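Local atomic coordinates of DUF3298 domain-containing protein (Pseudomonas aeruginosa, PDB entry 4E72), a protein that is of unknown function but belongs to the DUF3298 family and is probably made with a lipoprotein-type signal sequence. Residues P42-I47 with G97-E102. Sequence-based numbering, arbitrary orientation.
Sequences PQLDPI and GLVIIE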
ATOM      1  N   PRO A  42       5.687  14.443 -13.784  1.00 52.43           N
ATOM      2  CA  PRO A  42       5.209  13.378 -14.693  1.00 51.71           C
ATOM      3  C   PRO A  42       5.914  12.021 -14.552  1.00 55.54           C
ATOM      4  O   PRO A  42       5.373  11.032 -15.049  1.00 54.21           O
ATOM      5  CB  PRO A  42       5.449  13.960 -16.084  1.00 54.96           C
ATOM      6  CG  PRO A  42       6.527  14.990 -15.887  1.00 60.44           C
ATOM      7  CD  PRO A  42       6.251  15.581 -14.547  1.00 55.50           C
ATOM      8  N   GLN A  43       7.082  11.956 -13.859  1.00 51.98           N
ATOM      9  CA  GLN A  43       7.807  10.690 -13.614  1.00 50.75           C
ATOM     10  C   GLN A  43       6.999   9.758 -12.718  1.00 53.24           C
ATOM     11  O   GLN A  43       7.175   8.552 -12.790  1.00 52.73           O
ATOM     12  CB  GLN A  43       9.181  10.926 -12.957  1.00 52.32           C
ATOM     13  CG  GLN A  43      10.076  11.920 -13.671  1.00 73.91           C
ATOM     14  CD  GLN A  43      10.368  13.068 -12.756  1.00 94.28           C
ATOM     15  OE1 GLN A  43      11.380  13.079 -12.054  1.00 93.25           O
ATOM     16  NE2 GLN A  43       9.452  14.029 -12.698  1.00 82.37           N
ATOM     17  N   LEU A  44       6.140  10.325 -11.853  1.00 49.37           N
ATOM     18  CA  LEU A  44       5.310   9.564 -10.919  1.00 47.31           C
ATOM     19  C   LEU A  44       4.179   8.804 -11.611  1.00 50.64           C
ATOM     20  O   LEU A  44       3.786   7.744 -11.116  1.00 49.98           O
ATOM     21  CB  LEU A  44       4.712  10.489  -9.849  1.00 46.80           C
ATOM     22  CG  LEU A  44       5.314  10.417  -8.442  1.00 49.77           C
ATOM     23  CD1 LEU A  44       4.678  11.460  -7.535  1.00 50.08           C
ATOM     24  CD2 LEU A  44       5.133   9.035  -7.823  1.00 45.62           C
ATOM     25  N   ASP A  45       3.630   9.349 -12.717  1.00 47.49           N
ATOM     26  CA  ASP A  45       2.503   8.724 -13.440  1.00 47.05           C
ATOM     27  C   ASP A  45       2.814   7.228 -13.820  1.00 46.00           C
ATOM     28  O   ASP A  45       2.030   6.377 -13.387  1.00 43.50           O
ATOM     29  CB  ASP A  45       2.079   9.554 -14.683  1.00 50.88           C
ATOM     30  CG  ASP A  45       1.772  11.045 -14.452  1.00 66.58           C
ATOM     31  OD1 ASP A  45       1.779  11.489 -13.278  1.00 65.74           O
ATOM     32  OD2 ASP A  45       1.524  11.766 -15.450  1.00 76.45           O
ATOM     33  N   PRO A  46       3.946   6.860 -14.514  1.00 40.96           N
ATOM     34  CA  PRO A  46       4.175   5.433 -14.834  1.00 39.00           C
ATOM     35  C   PRO A  46       4.574   4.580 -13.625  1.00 39.88           C
ATOM     36  O   PRO A  46       4.448   3.351 -13.679  1.00 37.74           O
ATOM     37  CB  PRO A  46       5.310   5.468 -15.861  1.00 42.07           C
ATOM     38  CG  PRO A  46       6.001   6.747 -15.640  1.00 48.17           C
ATOM     39  CD  PRO A  46       4.983   7.717 -15.137  1.00 43.82           C
ATOM     40  N   ILE A  47       5.078   5.227 -12.555  1.00 35.38           N
ATOM     41  CA  ILE A  47       5.485   4.585 -11.299  1.00 33.89           C
ATOM     42  C   ILE A  47       4.216   4.087 -10.565  1.00 35.24           C
ATOM     43  O   ILE A  47       4.190   2.977 -10.014  1.00 33.66           O
ATOM     44  CB  ILE A  47       6.315   5.590 -10.453  1.00 37.14           C
ATOM     45  CG1 ILE A  47       7.774   5.700 -10.998  1.00 38.73           C
ATOM     46  CG2 ILE A  47       6.268   5.249  -8.956  1.00 36.57           C
ATOM     47  CD1 ILE A  47       8.649   6.903 -10.379  1.00 45.87           C
ATOM     48  N   GLY A  97       8.650  17.439   1.116  1.00 43.47           N
ATOM     49  CA  GLY A  97       9.090  17.013  -0.207  1.00 42.49           C
ATOM     50  C   GLY A  97       8.804  15.553  -0.535  1.00 42.84           C
ATOM     51  O   GLY A  97       9.194  15.079  -1.604  1.00 42.06           O
ATOM     52  N   LEU A  98       8.138  14.822   0.374  1.00 37.38           N
ATOM     53  CA  LEU A  98       7.764  13.418   0.175  1.00 35.32           C
ATOM     54  C   LEU A  98       6.307  13.277  -0.259  1.00 38.88           C
ATOM     55  O   LEU A  98       5.457  14.027   0.217  1.00 38.04           O
ATOM     56  CB  LEU A  98       7.968  12.569   1.446  1.00 34.45           C
ATOM     57  CG  LEU A  98       9.337  12.514   2.142  1.00 40.12           C
ATOM     58  CD1 LEU A  98       9.304  11.464   3.235  1.00 40.57           C
ATOM     59  CD2 LEU A  98      10.450  12.161   1.188  1.00 42.11           C
ATOM     60  N   VAL A  99       6.020  12.299  -1.145  1.00 35.34           N
ATOM     61  CA  VAL A  99       4.640  11.981  -1.560  1.00 34.57           C
ATOM     62  C   VAL A  99       4.379  10.553  -1.110  1.00 35.86           C
ATOM     63  O   VAL A  99       5.109   9.660  -1.521  1.00 35.34           O
ATOM     64  CB  VAL A  99       4.324  12.181  -3.074  1.00 37.92           C
ATOM     65  CG1 VAL A  99       2.819  12.075  -3.339  1.00 37.41           C
ATOM     66  CG2 VAL A  99       4.849  13.510  -3.580  1.00 38.59           C
ATOM     67  N   ILE A 100       3.412  10.342  -0.208  1.00 32.15           N
ATOM     68  CA  ILE A 100       3.096   8.994   0.267  1.00 30.94           C
ATOM     69  C   ILE A 100       1.819   8.555  -0.432  1.00 32.67           C
ATOM     70  O   ILE A 100       0.767   9.117  -0.185  1.00 31.95           O
ATOM     71  CB  ILE A 100       3.014   8.832   1.814  1.00 33.88           C
ATOM     72  CG1 ILE A 100       4.133   9.559   2.592  1.00 35.23           C
ATOM     73  CG2 ILE A 100       2.832   7.341   2.225  1.00 33.86           C
ATOM     74  CD1 ILE A 100       5.604   9.318   2.203  1.00 48.09           C
ATOM     75  N   ILE A 101       1.945   7.627  -1.369  1.00 30.51           N
ATOM     76  CA  ILE A 101       0.837   7.092  -2.152  1.00 30.88           C
ATOM     77  C   ILE A 101       0.436   5.757  -1.561  1.00 33.82           C
ATOM     78  O   ILE A 101       1.291   4.889  -1.382  1.00 31.78           O
ATOM     79  CB  ILE A 101       1.194   6.974  -3.667  1.00 34.23           C
ATOM     80  CG1 ILE A 101       1.467   8.387  -4.267  1.00 35.71           C
ATOM     81  CG2 ILE A 101       0.058   6.270  -4.447  1.00 34.31           C
ATOM     82  CD1 ILE A 101       2.242   8.394  -5.535  1.00 40.36           C
ATOM     83  N   GLU A 102      -0.861   5.615  -1.233  1.00 30.78           N
ATOM     84  CA  GLU A 102      -1.429   4.360  -0.732  1.00 29.78           C
ATOM     85  C   GLU A 102      -2.159   3.649  -1.870  1.00 32.88           C
ATOM     86  O   GLU A 102      -2.954   4.273  -2.594  1.00 30.93           O
ATOM     87  CB  GLU A 102      -2.360   4.576   0.468  1.00 30.90           C
ATOM     88  CG  GLU A 102      -2.500   3.290   1.272  1.00 46.74           C
ATOM     89  CD  GLU A 102      -3.347   3.283   2.531  1.00 68.32           C
ATOM     90  OE1 GLU A 102      -3.392   4.307   3.253  1.00 57.32           O
ATOM     91  OE2 GLU A 102      -3.912   2.206   2.831  1.00 56.47           O
TER
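Leu44 meets Ile101 tip to tip: CD2 of Leu44 lies 3.7 Å from CD1 of Ile101, and that is the closest approach between 42-47 and 97-102. The other methyl of the leucine fork, CD1, is turned toward Val99 and comes only to 4.5 Å from its CG2, a looser touch. One branched end therefore spans two residues of the strand, i and i+2, whose side chains both leave the same face. In Leu44 a chi2 of 176° sets CD1 anti to CA, so that this methyl extends from the helix toward Val99 while CD2 branches off to meet Ile101. On Ile101, CG1 stands anti to the carbonyl carbon and chi2 is extended (160°), which carries CD1 out from the strand to the leucine. Here the first turn of helix 44-54 packs on one face of the mixed sheet, against strand 98-108, whose neighbours are the antiparallel strands 84-95 and 115-124. Backbones stay well apart, with Leu44 CA 9.7 Å from Val99 CA, and no hydrogen bond links the two segments; apolar methyls make the whole contact. All three contact residues are buried; Phe38 and Tyr123 also touch Leu44, and Leu9 touches Val99. On the helix side, Asp45 OD1 accepts a hydrogen bond from Phe38 N, tying the first turn back to the chain that leads into it.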